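Local atomic coordinates of nitroalkane oxidase (Podospora anserina, PDB entry 3MKH), a protein that oxidises primary and secondary nitroalkanes to aldehydes or ketones with FAD and molecular oxygen, releasing nitrite and hydrogen peroxide. Residues A[115-120]-A[252-257]; A[119-124]-A[182-187]. One frame throughout, in Å; residues are numbered along the deposited sequence.

Contact 1. Residues A[115-120]-A[252-257]; sequences AEFLAP and TKNVLC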
loop_
_atom_site.group_PDB
_atom_site.type_symbol
_atom_site.label_atom_id
_atom_site.label_comp_id
_atom_site.label_asym_id
_atom_site.label_seq_id
_atom_site.Cartn_x
_atom_site.Cartn_y
_atom_site.Cartn_z
ATOM N N ALA A 115 -37.477 -15.370 28.262
ATOM C CA ALA A 115 -38.287 -15.730 27.104
ATOM C C ALA A 115 -39.322 -14.651 26.838
ATOM O O ALA A 115 -39.635 -14.357 25.679
ATOM C CB ALA A 115 -38.960 -17.086 27.311
ATOM N N GLU A 116 -39.852 -14.055 27.906
ATOM C CA GLU A 116 -40.857 -13.008 27.746
ATOM C C GLU A 116 -40.319 -11.794 26.978
ATOM O O GLU A 116 -41.093 -11.070 26.343
ATOM C CB GLU A 116 -41.422 -12.555 29.097
ATOM C CG GLU A 116 -40.379 -12.053 30.089
ATOM C CD GLU A 116 -41.006 -11.353 31.294
ATOM O OE1 GLU A 116 -41.829 -10.439 31.087
ATOM O OE2 GLU A 116 -40.673 -11.712 32.442
ATOM N N PHE A 117 -39.009 -11.565 27.050
ATOM C CA PHE A 117 -38.427 -10.381 26.411
ATOM C C PHE A 117 -38.330 -10.566 24.908
ATOM O O PHE A 117 -38.398 -9.598 24.152
ATOM C CB PHE A 117 -37.036 -10.071 26.964
ATOM C CG PHE A 117 -37.034 -9.628 28.392
ATOM C CD1 PHE A 117 -36.878 -10.553 29.415
ATOM C CD2 PHE A 117 -37.182 -8.284 28.716
ATOM C CE1 PHE A 117 -36.872 -10.153 30.746
ATOM C CE2 PHE A 117 -37.171 -7.874 30.045
ATOM C CZ PHE A 117 -37.015 -8.820 31.063
ATOM N N LEU A 118 -38.164 -11.820 24.493
ATOM C CA LEU A 118 -38.008 -12.173 23.095
ATOM C C LEU A 118 -39.348 -12.242 22.375
ATOM O O LEU A 118 -39.404 -12.154 21.152
ATOM C CB LEU A 118 -37.318 -13.530 22.991
ATOM C CG LEU A 118 -35.990 -13.661 22.260
ATOM C CD1 LEU A 118 -35.166 -12.389 22.367
ATOM C CD2 LEU A 118 -35.220 -14.888 22.779
ATOM N N ALA A 119 -40.426 -12.404 23.132
ATOM C CA ALA A 119 -41.743 -12.638 22.536
ATOM C C ALA A 119 -42.134 -11.672 21.403
ATOM O O ALA A 119 -42.635 -12.112 20.357
ATOM C CB ALA A 119 -42.825 -12.668 23.611
ATOM N N PRO A 120 -41.935 -10.358 21.610
ATOM C CA PRO A 120 -42.332 -9.408 20.560
ATOM C C PRO A 120 -41.610 -9.637 19.231
ATOM O O PRO A 120 -42.131 -9.244 18.184
ATOM C CB PRO A 120 -41.940 -8.052 21.154
ATOM C CG PRO A 120 -42.008 -8.267 22.634
ATOM C CD PRO A 120 -41.491 -9.670 22.832
ATOM N N THR A 252 -34.832 -7.714 38.900
ATOM C CA THR A 252 -33.650 -8.544 38.751
ATOM C C THR A 252 -33.762 -9.514 37.577
ATOM O O THR A 252 -32.750 -9.960 37.044
ATOM C CB THR A 252 -33.329 -9.301 40.055
ATOM O OG1 THR A 252 -34.468 -10.079 40.435
ATOM C CG2 THR A 252 -32.986 -8.316 41.169
ATOM N N LYS A 253 -34.980 -9.834 37.157
ATOM C CA LYS A 253 -35.135 -10.670 35.965
ATOM C C LYS A 253 -34.484 -10.020 34.736
ATOM O O LYS A 253 -34.107 -10.718 33.795
ATOM C CB LYS A 253 -36.606 -10.987 35.676
ATOM C CG LYS A 253 -37.467 -9.794 35.322
ATOM C CD LYS A 253 -38.884 -10.229 34.986
ATOM C CE LYS A 253 -39.756 -9.046 34.634
ATOM N NZ LYS A 253 -41.159 -9.433 34.369
ATOM N N ASN A 254 -34.351 -8.690 34.753
ATOM C CA ASN A 254 -33.784 -7.960 33.610
ATOM C C ASN A 254 -32.285 -8.181 33.427
ATOM O O ASN A 254 -31.726 -7.863 32.368
ATOM C CB ASN A 254 -34.054 -6.450 33.712
ATOM C CG ASN A 254 -35.419 -6.048 33.174
ATOM O OD1 ASN A 254 -35.537 -5.110 32.370
ATOM N ND2 ASN A 254 -36.453 -6.719 33.628
ATOM N N VAL A 255 -31.614 -8.680 34.463
ATOM C CA VAL A 255 -30.182 -8.933 34.348
ATOM C C VAL A 255 -29.931 -10.127 33.425
ATOM O O VAL A 255 -30.424 -11.231 33.678
ATOM C CB VAL A 255 -29.525 -9.193 35.707
ATOM C CG1 VAL A 255 -28.063 -9.554 35.514
ATOM C CG2 VAL A 255 -29.670 -7.974 36.621
ATOM N N LEU A 256 -29.187 -9.895 32.343
ATOM C CA LEU A 256 -28.859 -10.954 31.392
ATOM C C LEU A 256 -27.521 -11.582 31.730
ATOM O O LEU A 256 -27.397 -12.805 31.777
ATOM C CB LEU A 256 -28.839 -10.426 29.949
ATOM C CG LEU A 256 -28.422 -11.445 28.875
ATOM C CD1 LEU A 256 -29.491 -12.517 28.688
ATOM C CD2 LEU A 256 -28.130 -10.751 27.511
ATOM N N CYS A 257 -26.512 -10.745 31.944
ATOM C CA CYS A 257 -25.213 -11.217 32.410
ATOM C C CYS A 257 -24.855 -10.517 33.693
ATOM O O CYS A 257 -24.690 -9.296 33.707
ATOM C CB CYS A 257 -24.112 -10.953 31.382
ATOM S SG CYS A 257 -24.508 -11.614 29.751
#

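Contact 2. Residues A[119-124]-A[182-187]; sequences APFLSG and CDLACV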
loop_
_atom_site.group_PDB
_atom_site.type_symbol
_atom_site.label_atom_id
_atom_site.label_comp_id
_atom_site.label_asym_id
_atom_site.label_seq_id
_atom_site.Cartn_x
_atom_site.Cartn_y
_atom_site.Cartn_z
ATOM N N ALA A 119 -40.426 -12.404 23.132
ATOM C CA ALA A 119 -41.743 -12.638 22.536
ATOM C C ALA A 119 -42.134 -11.672 21.403
ATOM O O ALA A 119 -42.635 -12.112 20.357
ATOM C CB ALA A 119 -42.825 -12.668 23.611
ATOM N N PRO A 120 -41.935 -10.358 21.610
ATOM C CA PRO A 120 -42.332 -9.408 20.560
ATOM C C PRO A 120 -41.610 -9.637 19.231
ATOM O O PRO A 120 -42.131 -9.244 18.184
ATOM C CB PRO A 120 -41.940 -8.052 21.154
ATOM C CG PRO A 120 -42.008 -8.267 22.634
ATOM C CD PRO A 120 -41.491 -9.670 22.832
ATOM N N PHE A 121 -40.430 -10.248 19.270
ATOM C CA PHE A 121 -39.599 -10.395 18.069
ATOM C C PHE A 121 -39.890 -11.689 17.334
ATOM O O PHE A 121 -39.309 -11.965 16.283
ATOM C CB PHE A 121 -38.112 -10.344 18.449
ATOM C CG PHE A 121 -37.691 -9.026 19.030
ATOM C CD1 PHE A 121 -37.191 -8.022 18.210
ATOM C CD2 PHE A 121 -37.821 -8.779 20.390
ATOM C CE1 PHE A 121 -36.817 -6.790 18.732
ATOM C CE2 PHE A 121 -37.444 -7.548 20.930
ATOM C CZ PHE A 121 -36.948 -6.548 20.097
ATOM N N LEU A 122 -40.786 -12.489 17.902
ATOM C CA LEU A 122 -41.103 -13.809 17.355
ATOM C C LEU A 122 -42.517 -13.884 16.762
ATOM O O LEU A 122 -42.918 -14.923 16.228
ATOM C CB LEU A 122 -40.931 -14.879 18.449
ATOM C CG LEU A 122 -39.476 -15.185 18.810
ATOM C CD1 LEU A 122 -39.320 -15.886 20.176
ATOM C CD2 LEU A 122 -38.820 -15.993 17.701
ATOM N N SER A 123 -43.262 -12.781 16.843
ATOM C CA SER A 123 -44.646 -12.753 16.369
ATOM C C SER A 123 -44.810 -12.679 14.839
ATOM O O SER A 123 -45.865 -13.018 14.311
ATOM C CB SER A 123 -45.373 -11.563 16.984
ATOM O OG SER A 123 -44.853 -10.351 16.449
ATOM N N GLY A 124 -43.784 -12.224 14.128
ATOM C CA GLY A 124 -43.923 -11.974 12.700
ATOM C C GLY A 124 -44.737 -10.727 12.369
ATOM O O GLY A 124 -45.112 -10.503 11.215
ATOM N N CYS A 182 -36.111 2.168 22.446
ATOM C CA CYS A 182 -36.498 1.031 21.616
ATOM C C CYS A 182 -37.181 -0.060 22.459
ATOM O O CYS A 182 -37.236 0.035 23.688
ATOM C CB CYS A 182 -35.274 0.476 20.875
ATOM S SG CYS A 182 -34.103 -0.418 21.943
ATOM N N ASP A 183 -37.691 -1.093 21.796
ATOM C CA ASP A 183 -38.355 -2.209 22.487
ATOM C C ASP A 183 -37.451 -2.988 23.429
ATOM O O ASP A 183 -37.865 -3.358 24.530
ATOM C CB ASP A 183 -38.949 -3.181 21.466
ATOM C CG ASP A 183 -39.895 -2.495 20.496
ATOM O OD1 ASP A 183 -41.122 -2.669 20.641
ATOM O OD2 ASP A 183 -39.409 -1.786 19.584
ATOM N N LEU A 184 -36.225 -3.271 22.995
ATOM C CA LEU A 184 -35.347 -4.120 23.794
ATOM C C LEU A 184 -33.892 -3.697 23.647
ATOM O O LEU A 184 -33.300 -3.868 22.592
ATOM C CB LEU A 184 -35.504 -5.581 23.369
ATOM C CG LEU A 184 -34.705 -6.577 24.203
ATOM C CD1 LEU A 184 -35.086 -6.401 25.661
ATOM C CD2 LEU A 184 -34.983 -8.016 23.739
ATOM N N ALA A 185 -33.318 -3.137 24.702
ATOM C CA ALA A 185 -31.921 -2.713 24.672
ATOM C C ALA A 185 -31.098 -3.629 25.573
ATOM O O ALA A 185 -31.485 -3.873 26.716
ATOM C CB ALA A 185 -31.796 -1.254 25.143
ATOM N N CYS A 186 -29.983 -4.149 25.061
ATOM C CA CYS A 186 -29.017 -4.854 25.909
ATOM C C CYS A 186 -27.951 -3.854 26.349
ATOM O O CYS A 186 -27.072 -3.497 25.562
ATOM C CB CYS A 186 -28.365 -6.010 25.153
ATOM S SG CYS A 186 -29.510 -7.380 24.827
ATOM N N VAL A 187 -28.037 -3.395 27.597
ATOM C CA VAL A 187 -27.177 -2.305 28.049
ATOM C C VAL A 187 -25.961 -2.867 28.747
ATOM O O VAL A 187 -26.062 -3.554 29.779
ATOM C CB VAL A 187 -27.916 -1.315 28.956
ATOM C CG1 VAL A 187 -26.982 -0.153 29.378
ATOM C CG2 VAL A 187 -29.136 -0.775 28.232
#

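Contact 1. Residues A[115-120]-A[252-257]
Phe-117 and Asn-254 mark the nearest approach of the two backbones, with 8.9 Å between their CA atoms, so everything that touches here is side chain on at least one side. Three residues of the 3-10 turn 252-254 precede the short strand 255-257, and Phe-117 sits in the weakly bonded helix 115-118. The Phe-117 ring points its far end at the turn: CZ lies 3.8 Å from CG of Asn-254, whose amide meets the ring at its edge. The two planes stand 87° apart, and the amide lies at the ring's rim, not over its face. The aliphatic part of Lys-253 comes no nearer than a loose contact, its CG 4.4 Å from CZ of Phe-117. In the acyl-CoA dehydrogenase fold this joins the end of the N-terminal helical domain to the beta domain that follows it. The Phe-117 ring also rests on Leu-210 and Thr-212 of strand 206-212, while Leu-118 packs on Leu-103 and Ile-106 of helix 90-109. An alanine at Phe-117 is likely to open a gap between the helix and the turn, leaving Leu-210 and the Asn-254 amide without the ring they pack against. Beside this buried ring lies an exposed salt bridge. Lys-253 leaves the backbone with CG between N and the carbonyl carbon (chi1 65°) and then runs fully extended, which carries NZ to within 3.0 Å of OE2 of Glu-116. The ammonium reaches that oxygen on its syn side, 22° out of the carboxylate plane; its bond to OE1 is weak, at 3.5 Å, so the grip is uneven. Beyond the turn, the backbones of Leu-256 and Cys-257 both hydrogen-bond to Ile-208 of strand 206-212, a classic beta bulge.

Contact 2. Residues A[119-124]-A[182-187]
Phe-121 reaches strand 184-191 with the far end of its ring, CE2 lying 3.7 Å from CB of Leu-184. The strand belongs to the mixed sheet of the beta domain in the acyl-CoA dehydrogenase fold, and Phe-121 comes from the loop joining helix 115-118 to strand 130-133 of the same sheet. No hydrogen bond crosses between the segments; the evidence is for apolar contact. CZ of Phe-121 sits equally near CB of Leu-184, and CD2 of that leucine touches CE2 of the ring at 3.8 Å. CB of Leu-184 points toward the loop in its own right; CG anti to the backbone N (chi1 -176°), with chi2 at 56°, then brings CD2 to the same end of the ring, well out of its plane. Asp-183 adds a lighter touch through its CB, 4.1 Å from CZ of Phe-121. Its carboxylate plane is turned 77° from the ring, and its polar end is engaged away from the phenylalanine: OD2 accepts a hydrogen bond from the backbone N of Leu-129. One shell out, Thr-99 and Leu-103 of helix 90-109, together with Ile-64, Pro-128 and Ala-130, touch the Phe-121 ring, while Leu-184 is positioned by the parallel pairing of its strand with strand 130-133, through backbone hydrogen bonds to Ser-131 and to Leu-129 just before that strand. That neighbouring strand leads to the flavin: the side chain of Leu-184 is about 9 Å from that of Val-133, which binds FAD, and about 13 Å from the cofactor itself, too far to touch it. On the loop side, the turn that presents Phe-121 is closed by the backbone bond from Leu-122 N to Ala-119 O, 3.1 Å long.

Overall arrangement
Contacts 1 and 2 lie with their centres about 9 Å apart on the same side of the chain's centre. Both start from one run of chain, since 115-120 and 119-124 share Ala-119 and Pro-120, and both reach the same mixed sheet. Contact 2 finds its partner first along the chain, at 182-187, and contact 1 much later, at 252-257; strand 206-212 pairs with both strands concerned. They meet directly where O of Phe-117 packs 3.8 Å from CD2 of Leu-184. Helix 115-118 and its following loop thus lie against two regions of the beta domain, of which the one at 182-187 lies nearer the FAD site, while contact 1 is away from the known sites.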